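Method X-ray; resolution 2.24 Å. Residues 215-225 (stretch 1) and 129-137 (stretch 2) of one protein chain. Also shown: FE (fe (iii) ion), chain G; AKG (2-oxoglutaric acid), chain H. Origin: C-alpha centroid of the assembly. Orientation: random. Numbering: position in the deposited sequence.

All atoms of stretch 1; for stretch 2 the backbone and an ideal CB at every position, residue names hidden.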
# COMPACT_ATOMS: atom_id res chain seq x y z
N PHE A 215 -1.72 7.65 -2.38
CA PHE A 215 -0.51 7.42 -1.58
C PHE A 215 -0.85 7.61 -0.13
O PHE A 215 -1.57 8.53 0.24
CB PHE A 215 0.58 8.44 -1.93
CG PHE A 215 1.10 8.32 -3.31
CD1 PHE A 215 0.46 8.89 -4.34
CD2 PHE A 215 2.29 7.62 -3.56
CE1 PHE A 215 0.94 8.74 -5.65
CE2 PHE A 215 2.79 7.48 -4.83
CZ PHE A 215 2.11 8.05 -5.89
N HIS A 216 -0.34 6.73 0.72
CA HIS A 216 -0.50 6.93 2.17
C HIS A 216 0.75 6.58 2.96
O HIS A 216 1.42 5.57 2.71
CB HIS A 216 -1.78 6.17 2.73
CG HIS A 216 -1.68 4.68 2.70
ND1 HIS A 216 -2.08 3.94 1.62
CD2 HIS A 216 -1.18 3.79 3.59
CE1 HIS A 216 -1.84 2.66 1.84
NE2 HIS A 216 -1.34 2.54 3.05
N HIS A 217 1.02 7.41 3.96
CA HIS A 217 2.14 7.21 4.87
C HIS A 217 2.03 5.92 5.69
O HIS A 217 0.94 5.41 5.92
CB HIS A 217 2.27 8.40 5.78
CG HIS A 217 3.54 8.45 6.56
ND1 HIS A 217 3.66 7.86 7.80
CD2 HIS A 217 4.72 9.06 6.31
CE1 HIS A 217 4.87 8.08 8.27
NE2 HIS A 217 5.54 8.80 7.39
N CYS A 218 3.17 5.38 6.10
CA CYS A 218 3.21 4.07 6.82
C CYS A 218 2.56 4.11 8.21
O CYS A 218 2.31 3.08 8.82
CB CYS A 218 4.64 3.52 6.94
SG CYS A 218 5.78 4.55 7.92
N ARG A 219 2.30 5.31 8.71
CA ARG A 219 1.58 5.52 9.98
C ARG A 219 0.16 5.96 9.82
O ARG A 219 -0.55 6.10 10.82
CB ARG A 219 2.30 6.53 10.84
CG ARG A 219 3.51 5.93 11.48
CD ARG A 219 4.21 6.95 12.33
NE ARG A 219 5.52 6.44 12.67
CZ ARG A 219 6.37 7.06 13.47
NH1 ARG A 219 6.03 8.20 14.02
NH2 ARG A 219 7.55 6.53 13.69
N THR A 220 -0.27 6.22 8.59
CA THR A 220 -1.64 6.62 8.34
C THR A 220 -2.55 5.41 8.58
O THR A 220 -2.36 4.34 7.99
CB THR A 220 -1.83 7.15 6.93
OG1 THR A 220 -1.00 8.29 6.76
CG2 THR A 220 -3.30 7.54 6.69
N VAL A 221 -3.52 5.59 9.47
CA VAL A 221 -4.50 4.57 9.73
C VAL A 221 -5.43 4.48 8.51
O VAL A 221 -5.98 5.50 8.06
CB VAL A 221 -5.28 4.85 11.02
CG1 VAL A 221 -6.39 3.86 11.24
CG2 VAL A 221 -4.34 4.78 12.20
N HIS A 222 -5.64 3.27 8.03
CA HIS A 222 -6.51 3.07 6.90
C HIS A 222 -7.22 1.73 6.92
O HIS A 222 -6.92 0.84 7.72
CB HIS A 222 -5.69 3.22 5.61
CG HIS A 222 -4.57 2.22 5.47
ND1 HIS A 222 -3.39 2.35 6.15
CD2 HIS A 222 -4.45 1.08 4.73
CE1 HIS A 222 -2.58 1.33 5.84
NE2 HIS A 222 -3.21 0.52 4.99
N MET A 223 -8.14 1.57 6.00
CA MET A 223 -8.97 0.38 5.93
C MET A 223 -9.57 0.28 4.52
O MET A 223 -9.35 1.16 3.71
CB MET A 223 -10.04 0.47 7.03
CG MET A 223 -11.15 1.47 6.73
SD MET A 223 -11.86 2.17 8.23
CE MET A 223 -10.60 3.40 8.61
N ALA A 224 -10.36 -0.75 4.24
CA ALA A 224 -11.12 -0.80 2.99
C ALA A 224 -12.48 -1.45 3.14
O ALA A 224 -12.66 -2.31 3.96
CB ALA A 224 -10.33 -1.54 1.92
N GLU A 225 -13.40 -1.05 2.28
CA GLU A 225 -14.75 -1.62 2.22
C GLU A 225 -14.73 -3.03 1.71
O GLU A 225 -13.83 -3.42 0.99
CB GLU A 225 -15.63 -0.88 1.20
CG GLU A 225 -15.81 0.59 1.45
CD GLU A 225 -16.36 0.84 2.83
OE1 GLU A 225 -17.51 0.43 3.07
OE2 GLU A 225 -15.63 1.42 3.67
N UNK A 129 -14.66 -6.46 4.65
CA UNK A 129 -13.84 -5.26 4.68
C UNK A 129 -12.42 -5.62 5.05
O UNK A 129 -12.19 -6.59 5.76
CB UNK A 129 -14.41 -4.23 5.66
N UNK A 130 -11.47 -4.82 4.59
CA UNK A 130 -10.09 -4.93 5.04
C UNK A 130 -9.98 -4.21 6.40
O UNK A 130 -10.18 -3.00 6.50
CB UNK A 130 -9.12 -4.34 4.01
N UNK A 131 -9.65 -4.96 7.42
CA UNK A 131 -9.61 -4.47 8.77
C UNK A 131 -8.62 -3.31 8.90
O UNK A 131 -7.51 -3.32 8.38
CB UNK A 131 -9.24 -5.60 9.73
N UNK A 132 -9.06 -2.31 9.65
CA UNK A 132 -8.27 -1.11 9.91
C UNK A 132 -6.87 -1.43 10.48
O UNK A 132 -6.72 -2.29 11.33
CB UNK A 132 -9.03 -0.20 10.88
N UNK A 133 -5.87 -0.67 10.03
CA UNK A 133 -4.49 -0.84 10.49
C UNK A 133 -3.63 0.31 10.02
O UNK A 133 -4.08 1.13 9.23
CB UNK A 133 -3.91 -2.17 10.00
N UNK A 134 -2.39 0.35 10.49
CA UNK A 134 -1.36 1.11 9.80
C UNK A 134 -0.33 0.11 9.27
O UNK A 134 -0.35 -1.06 9.64
CB UNK A 134 -0.71 2.15 10.72
N UNK A 135 0.47 0.53 8.32
CA UNK A 135 1.33 -0.43 7.60
C UNK A 135 2.61 -0.67 8.38
O UNK A 135 3.14 -1.77 8.36
CB UNK A 135 1.66 0.08 6.19
N UNK A 136 3.08 0.35 9.09
CA UNK A 136 4.26 0.27 9.90
C UNK A 136 4.24 -0.95 10.81
O UNK A 136 5.25 -1.63 10.99
CB UNK A 136 4.41 1.55 10.73
N UNK A 137 3.10 -1.20 11.40
CA UNK A 137 2.97 -2.26 12.38
C UNK A 137 3.36 -3.64 11.82
O UNK A 137 3.98 -4.45 12.49
CB UNK A 137 1.53 -2.30 12.90
FE FE G . -2.21 -1.33 4.59
C1 AKG H . -2.44 -1.09 1.83
O1 AKG H . -2.21 -0.81 0.62
O2 AKG H . -1.69 -0.84 2.81
C2 AKG H . -3.68 -1.79 2.17
O5 AKG H . -3.81 -2.00 3.37
C3 AKG H . -4.67 -2.19 1.12
C4 AKG H . -5.82 -3.10 1.57
C5 AKG H . -6.79 -3.37 0.40
O3 AKG H . -6.41 -3.26 -0.81
O4 AKG H . -7.95 -3.69 0.63

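Position 129 opens the stretch beside the end of the 222-224 strand. Its phi of -60° and psi of 152° suit an extended residue or a proline, and its ideal CB lies sideways, 3.1 Å from Ala224 O, so little bulk fits on that side. The residue is Pro129; its CA sits 3.3 Å from Ala224 O.

Position 130 pairs with Ala224 in antiparallel register, and its CB points to the same sheet face as that of Ala224, 3.7 Å from Ala224 CB. Beyond them lies the C5 carboxylate of 2-oxoglutarate, the end not bound to the iron. A small polar donor such as serine or threonine would suit. Thr130 is found: its N donates to Ala224 O at 2.8 Å, its O accepts from Ala224 N at 3.2 Å, and its OG1 donates to AKG O4 at 2.8 Å.

At position 131 the CB points away and meets nothing of stretch 1 within 5.5 Å, so stretch 1 sets no preference. Leu131 is the residue. The register slips by one here, a beta bulge.

Position 132 aims sideways, its CB 4.0 Å from Met223 CB and 4.9 Å from Val221 CG1. This apolar patch favours valine, isoleucine or leucine. Val132 answers with CG2, 3.3 Å from Val221 CG1 and 4.0 Å from Met223 CE.

Position 133 is bridged to His222 and shares its sheet face. The iron, already held by His222 NE2 at 2.1 Å, lies about 5.7 Å from the ideal CB (atom FE), off to one side of the CA-to-CB direction, so a metal ligand with reach is wanted: histidine, perhaps glutamate. His133 binds FE through NE2 at 2.1 Å, and its ND1 donates to Leu131 O at 2.9 Å. Its N donates to His222 O at 3.0 Å and its O accepts from His222 N at 2.9 Å.

At position 134 the CB is ringed by carbonyls, 3.7 Å from Cys218 O and 3.9 Å from Thr220 O. No donor of stretch 1 is close, so a modest side chain that can turn outward fits; serine, asparagine or aspartate are plausible. Asp134 turns OD1 back to its own stretch, accepting from the N of 137 at 2.9 Å.

Position 135 points toward stretch 1, with the iron and His216 NE2 both within reach of a short side chain. A short carboxylate could serve both. Asp135 does: OD1 binds FE at 1.9 Å, and OD2 accepts from His216 NE2 at 2.8 Å.

Position 136 packs its CB 3.2 Å from Cys218 O, with the Arg219 side chain alongside. A long acceptor suits, glutamate to meet the charge or glutamine to accept from the donors alone. Glu136 extends with chi1 and chi2 t, and OE2 forms a salt bridge with Arg219 NE at 3.0 Å; its N donates to Cys218 O at 2.8 Å.

Position 137 lies beyond stretch 1's reach, so stretch 1 sets no preference; a small polar residue that could bond back to 134 would fit the helical phi and psi (-58°/-39°). Thr137 donates OG1 to Asp134 OD1 in a very short bond of 2.5 Å.

Stretch 2 129-137: PTLVHDDET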
# COMPACT_ATOMS: atom_id res chain seq x y z
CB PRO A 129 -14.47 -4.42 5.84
CG PRO A 129 -15.83 -4.96 6.02
CD PRO A 129 -15.74 -6.42 5.66
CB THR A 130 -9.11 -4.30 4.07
OG1 THR A 130 -9.27 -4.87 2.77
CG2 THR A 130 -7.69 -4.55 4.54
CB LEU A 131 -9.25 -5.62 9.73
CG LEU A 131 -9.26 -5.31 11.25
CD1 LEU A 131 -10.65 -5.02 11.80
CD2 LEU A 131 -8.64 -6.48 12.00
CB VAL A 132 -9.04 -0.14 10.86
CG1 VAL A 132 -9.24 -0.77 12.24
CG2 VAL A 132 -8.31 1.19 11.02
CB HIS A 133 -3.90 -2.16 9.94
CG HIS A 133 -3.80 -2.20 8.43
ND1 HIS A 133 -4.90 -2.41 7.62
CD2 HIS A 133 -2.74 -2.04 7.59
CE1 HIS A 133 -4.51 -2.37 6.35
NE2 HIS A 133 -3.21 -2.10 6.29
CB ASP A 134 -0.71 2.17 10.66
CG ASP A 134 0.10 1.60 11.86
OD1 ASP A 134 0.81 0.58 11.71
OD2 ASP A 134 0.03 2.23 12.95
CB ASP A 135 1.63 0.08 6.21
CG ASP A 135 0.42 0.02 5.28
OD1 ASP A 135 -0.51 -0.86 5.37
OD2 ASP A 135 0.43 0.91 4.41
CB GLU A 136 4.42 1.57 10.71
CG GLU A 136 5.55 1.61 11.71
CD GLU A 136 5.62 2.95 12.46
OE1 GLU A 136 4.68 3.31 13.23
OE2 GLU A 136 6.64 3.66 12.25
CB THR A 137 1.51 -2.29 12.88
OG1 THR A 137 1.19 -1.02 13.53
CG2 THR A 137 1.27 -3.42 13.83
O HOH W 1 2.01 2.72 3.87
O HOH W 2 -0.15 3.16 6.91
O HOH W 3 -1.24 -3.23 4.24
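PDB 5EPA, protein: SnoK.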